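Local atomic coordinates of ornithine carbamoyltransferase (Giardia intestinalis, PDB entry 3GRF), a protein that probably catalyses the transfer of a carbamoyl group between carbamoyl phosphate and ornithine in the arginine degradation pathway of the parasite. Residues Ala109-Glu112 against Met113-Met117; Gln91-Ala94 against Glu95-Arg99; Phe132-Pro135 against Leu136-Val139; Ser170-Asn173 against Val174-Asp177. All coordinates share one frame; numbering follows the deposited sequence.

Contact 1: residues Ala109-Glu112 against Met113-Met117; sequences ATKE and MMREM
Lys111 and Arg115 lie side by side and point the same way, one turn apart at the N-terminal end of helix 111-120, the helix of a beta-alpha-beta unit between strands 103-107 and 125-127. The aliphatic part of the lysine covers one face of the guanidinium: Lys111 CG stands 3.7 Å above that plane, toward its rim, and Lys111 CD approaches Arg115 NH1 to 3.4 Å. Glu112 comes to the same group from another direction, at its edge and near its plane, with the carboxylate turned 65° against the guanidinium. The salt bridge from Glu112 OE2 to Arg115 NH1 is long, at 4.0 Å, whereas Lys111 NZ reaches Glu112 OE1 at 2.8 Å, nearly along the C-O axis. A carboxylate shared in this way would be expected to offset the like charges of Lys111 and Arg115. The bend at the end of the lysine (chi4 47°) turns its ammonium to the glutamate, and Phe132 packs on both basic side chains.

At the cap, Thr110 OG1 lies against Met113 CG, the two side chains crossing at about a right angle. Met114, leading away from this surface, reaches Ala106 and Cys125 on the flanking strands. The Met113 sulfur folds back over the helix start, where SD accepts a weak hydrogen bond from Thr110 N at 3.7 Å, with a nearly straight N-H...S angle of 172°.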
loop_
_atom_site.group_PDB
_atom_site.type_symbol
_atom_site.label_atom_id
_atom_site.label_comp_id
_atom_site.label_asym_id
_atom_site.label_seq_id
_atom_site.Cartn_x
_atom_site.Cartn_y
_atom_site.Cartn_z
ATOM N N ALA A 109 6.721 10.223 16.747
ATOM C CA ALA A 109 7.626 11.242 17.291
ATOM C C ALA A 109 8.255 10.829 18.641
ATOM O O ALA A 109 9.474 10.582 18.705
ATOM C CB ALA A 109 6.924 12.588 17.395
ATOM N N THR A 110 7.426 10.716 19.690
ATOM C CA THR A 110 7.913 10.511 21.060
ATOM C C THR A 110 7.674 9.104 21.585
ATOM O O THR A 110 6.761 8.410 21.135
ATOM C CB THR A 110 7.247 11.469 22.050
ATOM O OG1 THR A 110 5.828 11.244 22.044
ATOM C CG2 THR A 110 7.589 12.939 21.712
ATOM N N LYS A 111 8.493 8.706 22.559
ATOM C CA LYS A 111 8.314 7.422 23.251
ATOM C C LYS A 111 6.956 7.305 23.929
ATOM O O LYS A 111 6.503 6.187 24.210
ATOM C CB LYS A 111 9.465 7.120 24.225
ATOM C CG LYS A 111 9.811 8.207 25.199
ATOM C CD LYS A 111 10.960 7.759 26.079
ATOM C CE LYS A 111 11.670 8.948 26.689
ATOM N NZ LYS A 111 10.693 9.939 27.263
ATOM N N GLU A 112 6.322 8.471 24.136
ATOM C CA GLU A 112 5.030 8.661 24.853
ATOM C C GLU A 112 3.834 8.073 24.105
ATOM O O GLU A 112 3.122 7.185 24.620
ATOM C CB GLU A 112 4.763 10.166 25.101
ATOM C CG GLU A 112 5.944 10.976 25.704
ATOM C CD GLU A 112 6.721 10.218 26.791
ATOM O OE1 GLU A 112 7.923 10.514 26.978
ATOM O OE2 GLU A 112 6.130 9.324 27.447
ATOM N N MET A 113 3.651 8.563 22.881
ATOM C CA MET A 113 2.694 8.037 21.904
ATOM C C MET A 113 2.894 6.552 21.610
ATOM O O MET A 113 1.928 5.806 21.454
ATOM C CB MET A 113 2.830 8.830 20.618
ATOM C CG MET A 113 3.304 10.262 20.857
ATOM S SD MET A 113 3.810 11.151 19.377
ATOM C CE MET A 113 2.266 11.266 18.468
ATOM N N MET A 114 4.152 6.139 21.550
ATOM C CA MET A 114 4.510 4.745 21.323
ATOM C C MET A 114 4.112 3.855 22.485
ATOM O O MET A 114 3.581 2.742 22.280
ATOM C CB MET A 114 6.019 4.635 21.043
ATOM C CG MET A 114 6.472 3.245 20.641
ATOM S SD MET A 114 5.853 2.835 19.010
ATOM C CE MET A 114 5.097 1.241 19.291
ATOM N N ARG A 115 4.400 4.329 23.695
ATOM C CA ARG A 115 4.034 3.662 24.950
ATOM C C ARG A 115 2.545 3.622 25.205
ATOM O O ARG A 115 2.041 2.628 25.721
ATOM C CB ARG A 115 4.656 4.378 26.143
ATOM C CG ARG A 115 5.984 3.802 26.581
ATOM C CD ARG A 115 6.844 4.931 27.120
ATOM N NE ARG A 115 8.234 4.541 27.361
ATOM C CZ ARG A 115 9.138 5.324 27.947
ATOM N NH1 ARG A 115 8.803 6.544 28.354
ATOM N NH2 ARG A 115 10.384 4.888 28.125
ATOM N N GLU A 116 1.870 4.732 24.893
ATOM C CA GLU A 116 0.420 4.856 24.966
ATOM C C GLU A 116 -0.245 3.805 24.066
ATOM O O GLU A 116 -1.071 2.996 24.527
ATOM C CB GLU A 116 0.070 6.331 24.631
ATOM C CG GLU A 116 -1.384 6.771 24.308
ATOM C CD GLU A 116 -2.426 6.398 25.344
ATOM O OE1 GLU A 116 -3.365 7.195 25.539
ATOM O OE2 GLU A 116 -2.345 5.298 25.928
ATOM N N MET A 117 0.174 3.760 22.799
ATOM C CA MET A 117 -0.369 2.796 21.840
ATOM C C MET A 117 -0.152 1.372 22.307
ATOM O O MET A 117 -1.098 0.589 22.405
ATOM C CB MET A 117 0.277 2.969 20.473
ATOM C CG MET A 117 -0.334 2.062 19.419
ATOM S SD MET A 117 0.673 2.010 17.911
ATOM C CE MET A 117 0.158 3.574 17.206
#

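Contact 2: residues Gln91-Ala94 against Glu95-Arg99; sequences QDTA and EVFSR
Ala94 and Phe97 make a CH-pi contact within one turn of helix 90-97, a short helix that follows strand 72-77 and precedes strand 103-107 in the chain and lies at a subunit interface. The evidence is geometric: Ala94 CA sits 3.6 Å from the centroid of the Phe97 ring and 17° off its normal, so the backbone itself covers one face. The ring reaches this place because Phe97 CG stands between the backbone N and the carbonyl carbon (chi1 65°), which folds it back along the preceding turn. Thr93 CG2 adds a contact with Phe97 CD1 at 3.8 Å, while beyond the pair the ring meets Phe50.

Next to the ring, Ala94 O receives Ser98 N at 3.1 Å and also Ser98 OG, whose modelled separation is too short for its exact length to be trusted. The same hydroxyl bonds to Ser122 N.

Along another side of the helix, Gln91 and Glu95 run alongside each other with amide and carboxylate planes 43° apart. A water joins them, donating to Gln91 OE1 at 3.0 Å and to Glu95 OE1. Glu95 OE2 takes Arg99 NH1 at 2.9 Å, in the guanidinium plane and on the anti side of the carboxylate; the same NH1 reaches Glu95 O at 2.8 Å, from above the carbonyl plane. In the second subunit, Asp92 bonds Arg287 and Tyr304, and Arg99 NE pairs with Asp305. Arg99 is thus bound both within its chain and across the interface, so the Glu95 pair probably limits its freedom and presents NE to Asp305.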
loop_
_atom_site.group_PDB
_atom_site.type_symbol
_atom_site.label_atom_id
_atom_site.label_comp_id
_atom_site.label_asym_id
_atom_site.label_seq_id
_atom_site.Cartn_x
_atom_site.Cartn_y
_atom_site.Cartn_z
ATOM N N GLN A 91 -6.210 4.545 22.601
ATOM C CA GLN A 91 -6.744 3.317 23.206
ATOM C C GLN A 91 -7.716 2.581 22.285
ATOM O O GLN A 91 -7.602 1.381 22.112
ATOM C CB GLN A 91 -7.438 3.629 24.547
ATOM C CG GLN A 91 -8.130 2.406 25.141
ATOM C CD GLN A 91 -8.952 2.732 26.361
ATOM O OE1 GLN A 91 -9.521 1.847 26.986
ATOM N NE2 GLN A 91 -8.999 4.017 26.728
ATOM N N ASP A 92 -8.694 3.329 21.760
ATOM C CA ASP A 92 -9.732 2.844 20.871
ATOM C C ASP A 92 -9.111 2.369 19.576
ATOM O O ASP A 92 -9.462 1.291 19.075
ATOM C CB ASP A 92 -10.756 3.946 20.578
ATOM C CG ASP A 92 -11.706 4.215 21.754
ATOM O OD1 ASP A 92 -11.619 3.571 22.828
ATOM O OD2 ASP A 92 -12.580 5.077 21.591
ATOM N N THR A 93 -8.159 3.139 19.051
ATOM C CA THR A 93 -7.453 2.728 17.849
ATOM C C THR A 93 -6.757 1.378 18.119
ATOM O O THR A 93 -7.000 0.392 17.409
ATOM C CB THR A 93 -6.484 3.837 17.368
ATOM O OG1 THR A 93 -7.237 5.012 17.056
ATOM C CG2 THR A 93 -5.741 3.409 16.137
ATOM N N ALA A 94 -5.945 1.323 19.185
ATOM C CA ALA A 94 -5.189 0.117 19.498
ATOM C C ALA A 94 -6.099 -1.072 19.821
ATOM O O ALA A 94 -5.837 -2.181 19.400
ATOM C CB ALA A 94 -4.194 0.379 20.622
ATOM N N GLU A 95 -7.164 -0.830 20.591
ATOM C CA GLU A 95 -8.158 -1.860 20.924
ATOM C C GLU A 95 -8.767 -2.422 19.661
ATOM O O GLU A 95 -9.010 -3.613 19.547
ATOM C CB GLU A 95 -9.269 -1.312 21.840
ATOM C CG GLU A 95 -8.877 -1.141 23.327
ATOM C CD GLU A 95 -8.822 -2.445 24.135
ATOM O OE1 GLU A 95 -8.655 -2.378 25.378
ATOM O OE2 GLU A 95 -8.942 -3.539 23.576
ATOM N N VAL A 96 -8.966 -1.552 18.689
ATOM C CA VAL A 96 -9.621 -1.950 17.457
ATOM C C VAL A 96 -8.662 -2.658 16.495
ATOM O O VAL A 96 -9.059 -3.626 15.871
ATOM C CB VAL A 96 -10.289 -0.736 16.809
ATOM C CG1 VAL A 96 -10.607 -0.995 15.361
ATOM C CG2 VAL A 96 -11.541 -0.313 17.651
ATOM N N PHE A 97 -7.418 -2.182 16.347
ATOM C CA PHE A 97 -6.508 -2.879 15.410
ATOM C C PHE A 97 -6.029 -4.236 15.914
ATOM O O PHE A 97 -5.725 -5.102 15.118
ATOM C CB PHE A 97 -5.388 -2.004 14.756
ATOM C CG PHE A 97 -4.319 -1.425 15.712
ATOM C CD1 PHE A 97 -4.175 -0.024 15.833
ATOM C CD2 PHE A 97 -3.426 -2.243 16.406
ATOM C CE1 PHE A 97 -3.167 0.537 16.645
ATOM C CE2 PHE A 97 -2.419 -1.704 17.229
ATOM C CZ PHE A 97 -2.287 -0.318 17.346
ATOM N N SER A 98 -6.032 -4.411 17.242
ATOM C CA SER A 98 -5.623 -5.648 17.899
ATOM C C SER A 98 -6.638 -6.764 17.729
ATOM O O SER A 98 -6.347 -7.903 18.046
ATOM C CB SER A 98 -5.387 -5.447 19.389
ATOM O OG SER A 98 -4.596 -4.314 19.642
ATOM N N ARG A 99 -7.813 -6.450 17.222
ATOM C CA ARG A 99 -8.786 -7.492 16.897
ATOM C C ARG A 99 -8.872 -7.710 15.387
ATOM O O ARG A 99 -9.814 -8.346 14.919
ATOM C CB ARG A 99 -10.135 -7.049 17.412
ATOM C CG ARG A 99 -10.282 -7.080 18.897
ATOM C CD ARG A 99 -11.547 -6.309 19.236
ATOM N NE ARG A 99 -11.998 -6.438 20.636
ATOM C CZ ARG A 99 -11.373 -5.890 21.679
ATOM N NH1 ARG A 99 -10.263 -5.179 21.511
ATOM N NH2 ARG A 99 -11.872 -6.034 22.886
HETATM O O HOH W 1 -7.688 -0.475 26.747
#

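Contact 3: residues Phe132-Pro135 against Leu136-Val139; sequences FGHP and LQMV
Gln137 sets its CB squarely over the imidazole of His134: the atom lies 3.5 Å from the ring centroid and only 13° off the normal, a CH-pi contact on one face. The ring and the glutamine amide planes are 77° apart. Beyond CB the glutamine bends (chi2 62°), and its NE2 is held by Asp141, one turn further along the same helix, while OE1 has a weak bond to Arg310.

Backbone bonds set the turn that brings the two side chains together. His134 is the N-cap residue of helix 135-151, and its O accepts Met138 N at 3.1 Å. Pro135 follows in the first turn; its O takes Val139 N at 3.0 Å. The His-Pro-Leu-Gln sequence matches the His-Pro-X-Gln signature that lines the carbamoyl phosphate site in relatives, which makes a similar role here probable.

The contact lies close to the centre of the chain, where the start of helix 135-151 meets helices of the other domain. Pro135, at the end of the loop that leaves strand 125-127, packs on Leu10 and Ile13, Val139 on Ser313 and Val317 of helix 303-322, and Met138 on Leu178 of helix 173-185.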
loop_
_atom_site.group_PDB
_atom_site.type_symbol
_atom_site.label_atom_id
_atom_site.label_comp_id
_atom_site.label_asym_id
_atom_site.label_seq_id
_atom_site.Cartn_x
_atom_site.Cartn_y
_atom_site.Cartn_z
ATOM N N PHE A 132 13.757 7.363 21.884
ATOM C CA PHE A 132 14.322 6.545 22.976
ATOM C C PHE A 132 14.980 5.224 22.511
ATOM O O PHE A 132 15.867 4.706 23.194
ATOM C CB PHE A 132 13.247 6.275 24.037
ATOM C CG PHE A 132 13.789 5.910 25.398
ATOM C CD1 PHE A 132 14.693 6.733 26.047
ATOM C CD2 PHE A 132 13.342 4.750 26.053
ATOM C CE1 PHE A 132 15.187 6.398 27.308
ATOM C CE2 PHE A 132 13.816 4.405 27.319
ATOM C CZ PHE A 132 14.738 5.247 27.949
ATOM N N GLY A 133 14.564 4.694 21.359
ATOM C CA GLY A 133 15.223 3.518 20.759
ATOM C C GLY A 133 15.041 3.276 19.265
ATOM O O GLY A 133 14.414 4.065 18.580
ATOM N N HIS A 134 15.577 2.157 18.770
ATOM C CA HIS A 134 15.443 1.740 17.375
ATOM C C HIS A 134 15.855 0.282 17.229
ATOM O O HIS A 134 16.864 -0.012 16.588
ATOM C CB HIS A 134 16.296 2.626 16.434
ATOM C CG HIS A 134 15.893 2.530 14.992
ATOM N ND1 HIS A 134 16.570 3.172 13.968
ATOM C CD2 HIS A 134 14.896 1.829 14.402
ATOM C CE1 HIS A 134 15.997 2.876 12.816
ATOM N NE2 HIS A 134 14.974 2.074 13.056
ATOM N N PRO A 135 15.061 -0.626 17.824
ATOM C CA PRO A 135 15.411 -2.027 18.016
ATOM C C PRO A 135 15.479 -2.820 16.731
ATOM O O PRO A 135 16.199 -3.825 16.682
ATOM C CB PRO A 135 14.309 -2.560 18.948
ATOM C CG PRO A 135 13.136 -1.578 18.806
ATOM C CD PRO A 135 13.735 -0.274 18.380
ATOM N N LEU A 136 14.726 -2.398 15.707
ATOM C CA LEU A 136 14.807 -3.015 14.366
ATOM C C LEU A 136 16.174 -2.808 13.732
ATOM O O LEU A 136 16.730 -3.692 13.067
ATOM C CB LEU A 136 13.724 -2.441 13.447
ATOM C CG LEU A 136 12.265 -2.808 13.746
ATOM C CD1 LEU A 136 11.295 -1.924 12.895
ATOM C CD2 LEU A 136 12.062 -4.256 13.481
ATOM N N GLN A 137 16.714 -1.614 13.941
ATOM C CA GLN A 137 18.077 -1.277 13.548
ATOM C C GLN A 137 19.032 -2.090 14.406
ATOM O O GLN A 137 20.069 -2.509 13.920
ATOM C CB GLN A 137 18.339 0.234 13.803
ATOM C CG GLN A 137 19.683 0.810 13.214
ATOM C CD GLN A 137 19.762 0.722 11.689
ATOM O OE1 GLN A 137 18.974 1.314 11.017
ATOM N NE2 GLN A 137 20.678 -0.084 11.160
ATOM N N MET A 138 18.707 -2.307 15.691
ATOM C CA MET A 138 19.675 -2.981 16.569
ATOM C C MET A 138 19.859 -4.406 16.108
ATOM O O MET A 138 20.983 -4.834 15.930
ATOM C CB MET A 138 19.315 -2.930 18.076
ATOM C CG MET A 138 19.363 -1.546 18.678
ATOM S SD MET A 138 20.919 -0.630 18.455
ATOM C CE MET A 138 20.631 0.194 16.914
ATOM N N VAL A 139 18.777 -5.119 15.850
ATOM C CA VAL A 139 18.927 -6.500 15.334
ATOM C C VAL A 139 19.711 -6.506 13.996
ATOM O O VAL A 139 20.461 -7.444 13.709
ATOM C CB VAL A 139 17.584 -7.187 15.083
ATOM C CG1 VAL A 139 17.805 -8.690 14.692
ATOM C CG2 VAL A 139 16.701 -7.056 16.293
#

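Contact 4: residues Ser170-Asn173 against Val174-Asp177; sequences SMNN and VTYD
Asn172 OD1 accepts the backbone N-H of Val174 at 2.7 Å, the capping bond that starts helix 173-185. The N-H...O angle is 149°, and the donor stands 37° above the side-chain carbonyl plane, not on a lone pair. The amide is steadied at its other atom, because Asn172 ND2 bonds both Asp241 OD2 and Asp169 O; CG anti to the backbone N (chi1 173°) carries the amide to the helix start, where OD1 can meet Val174 N.

The backbone O of the same residue serves the next turn. Tyr176 N bonds Asn172 O at 2.9 Å, and the oxygen also sits 3.1 Å above one face of the Tyr176 ring, offset toward its rim. The phenol thus lies back across the loop that leads into the helix. Tyr176 OH lies alongside Met171, with a close approach of 3.1 Å to Met171 CG, and Ser170 O approaches Tyr176 CE2 at 3.4 Å.

Thr175 crosses Asn172 at about a right angle, with Thr175 OG1 3.3 Å from Asn172 CB. Its methyl branch meets a different residue, Thr175 CG2 lying 3.9 Å from Ser170 CB.

In position this is the loop and helix start after the first strand of a Rossmann-like parallel sheet, in the ornithine-binding domain of this family. Asn172 and Thr175 rest on Tyr166 of strand 164-167, Ser170 and Thr175 on Val191 of strand 188-192, while Asp177 touches Pro135 and Met138 of helix 135-151.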
loop_
_atom_site.group_PDB
_atom_site.type_symbol
_atom_site.label_atom_id
_atom_site.label_comp_id
_atom_site.label_asym_id
_atom_site.label_seq_id
_atom_site.Cartn_x
_atom_site.Cartn_y
_atom_site.Cartn_z
ATOM N N SER A 170 25.583 11.826 21.331
ATOM C CA SER A 170 25.309 10.603 22.036
ATOM C C SER A 170 24.136 10.723 22.962
ATOM O O SER A 170 23.826 9.794 23.720
ATOM C CB SER A 170 26.583 10.076 22.713
ATOM O OG SER A 170 27.539 9.743 21.696
ATOM N N MET A 171 23.435 11.840 22.860
ATOM C CA MET A 171 22.157 11.944 23.489
ATOM C C MET A 171 21.204 11.629 22.365
ATOM O O MET A 171 20.718 12.513 21.675
ATOM C CB MET A 171 21.945 13.357 24.039
ATOM C CG MET A 171 20.774 13.407 24.987
ATOM S SD MET A 171 20.297 15.038 25.571
ATOM C CE MET A 171 21.625 15.474 26.661
ATOM N N ASN A 172 21.005 10.337 22.114
ATOM C CA ASN A 172 20.550 9.930 20.841
ATOM C C ASN A 172 19.917 8.569 20.983
ATOM O O ASN A 172 20.529 7.658 21.532
ATOM C CB ASN A 172 21.766 9.924 19.892
ATOM C CG ASN A 172 21.491 9.345 18.525
ATOM O OD1 ASN A 172 20.511 8.648 18.274
ATOM N ND2 ASN A 172 22.446 9.548 17.646
ATOM N N ASN A 173 18.737 8.398 20.495
ATOM C CA ASN A 173 18.002 7.147 20.610
ATOM C C ASN A 173 18.727 5.946 20.005
ATOM O O ASN A 173 18.567 4.811 20.470
ATOM C CB ASN A 173 16.619 7.329 19.988
ATOM C CG ASN A 173 16.644 7.376 18.480
ATOM O OD1 ASN A 173 17.191 8.293 17.880
ATOM N ND2 ASN A 173 16.044 6.367 17.850
ATOM N N VAL A 174 19.501 6.207 18.950
ATOM C CA VAL A 174 20.300 5.167 18.285
ATOM C C VAL A 174 21.464 4.749 19.190
ATOM O O VAL A 174 21.713 3.566 19.359
ATOM C CB VAL A 174 20.704 5.579 16.802
ATOM C CG1 VAL A 174 22.004 4.903 16.332
ATOM C CG2 VAL A 174 19.553 5.247 15.800
ATOM N N THR A 175 22.172 5.716 19.790
ATOM C CA THR A 175 23.250 5.474 20.752
ATOM C C THR A 175 22.721 4.729 21.982
ATOM O O THR A 175 23.324 3.742 22.374
ATOM C CB THR A 175 23.906 6.784 21.204
ATOM O OG1 THR A 175 24.099 7.616 20.053
ATOM C CG2 THR A 175 25.244 6.538 21.890
ATOM N N TYR A 176 21.594 5.188 22.544
ATOM C CA TYR A 176 20.889 4.473 23.626
ATOM C C TYR A 176 20.693 3.018 23.311
ATOM O O TYR A 176 21.025 2.150 24.108
ATOM C CB TYR A 176 19.524 5.095 23.909
ATOM C CG TYR A 176 19.615 6.537 24.403
ATOM C CD1 TYR A 176 18.471 7.296 24.573
ATOM C CD2 TYR A 176 20.867 7.137 24.665
ATOM C CE1 TYR A 176 18.542 8.642 25.004
ATOM C CE2 TYR A 176 20.958 8.501 25.119
ATOM C CZ TYR A 176 19.796 9.224 25.282
ATOM O OH TYR A 176 19.877 10.545 25.716
ATOM N N ASP A 177 20.130 2.739 22.156
ATOM C CA ASP A 177 19.812 1.333 21.857
ATOM C C ASP A 177 21.066 0.500 21.527
ATOM O O ASP A 177 21.078 -0.707 21.777
ATOM C CB ASP A 177 18.726 1.265 20.750
ATOM C CG ASP A 177 17.490 0.467 21.154
ATOM O OD1 ASP A 177 17.340 0.026 22.311
ATOM O OD2 ASP A 177 16.644 0.265 20.279
#

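Overall arrangement
Contacts 1, 2 and 3 lie in the carbamoyl phosphate domain and contact 4 in the ornithine domain. Contacts 1 and 2 lie on adjacent helices, centres about 15 Å apart, and touch where Met117 CG meets Phe97 CZ at 3.7 Å. Contact 1 reaches contact 3 through Lys111 CD against Phe132 CB, 3.4 Å. The two domains meet between contacts 3 and 4, whose centres are about 10 Å apart: Asp177 OD2 probably accepts from His134 N at 2.6 Å, and Asn173 ND2 from the helix start probably donates to Gly133 O at 2.9 Å. The probable substrate cleft would adjoin this junction, whereas contact 2, about 30 Å from contact 4 between centres, faces another subunit.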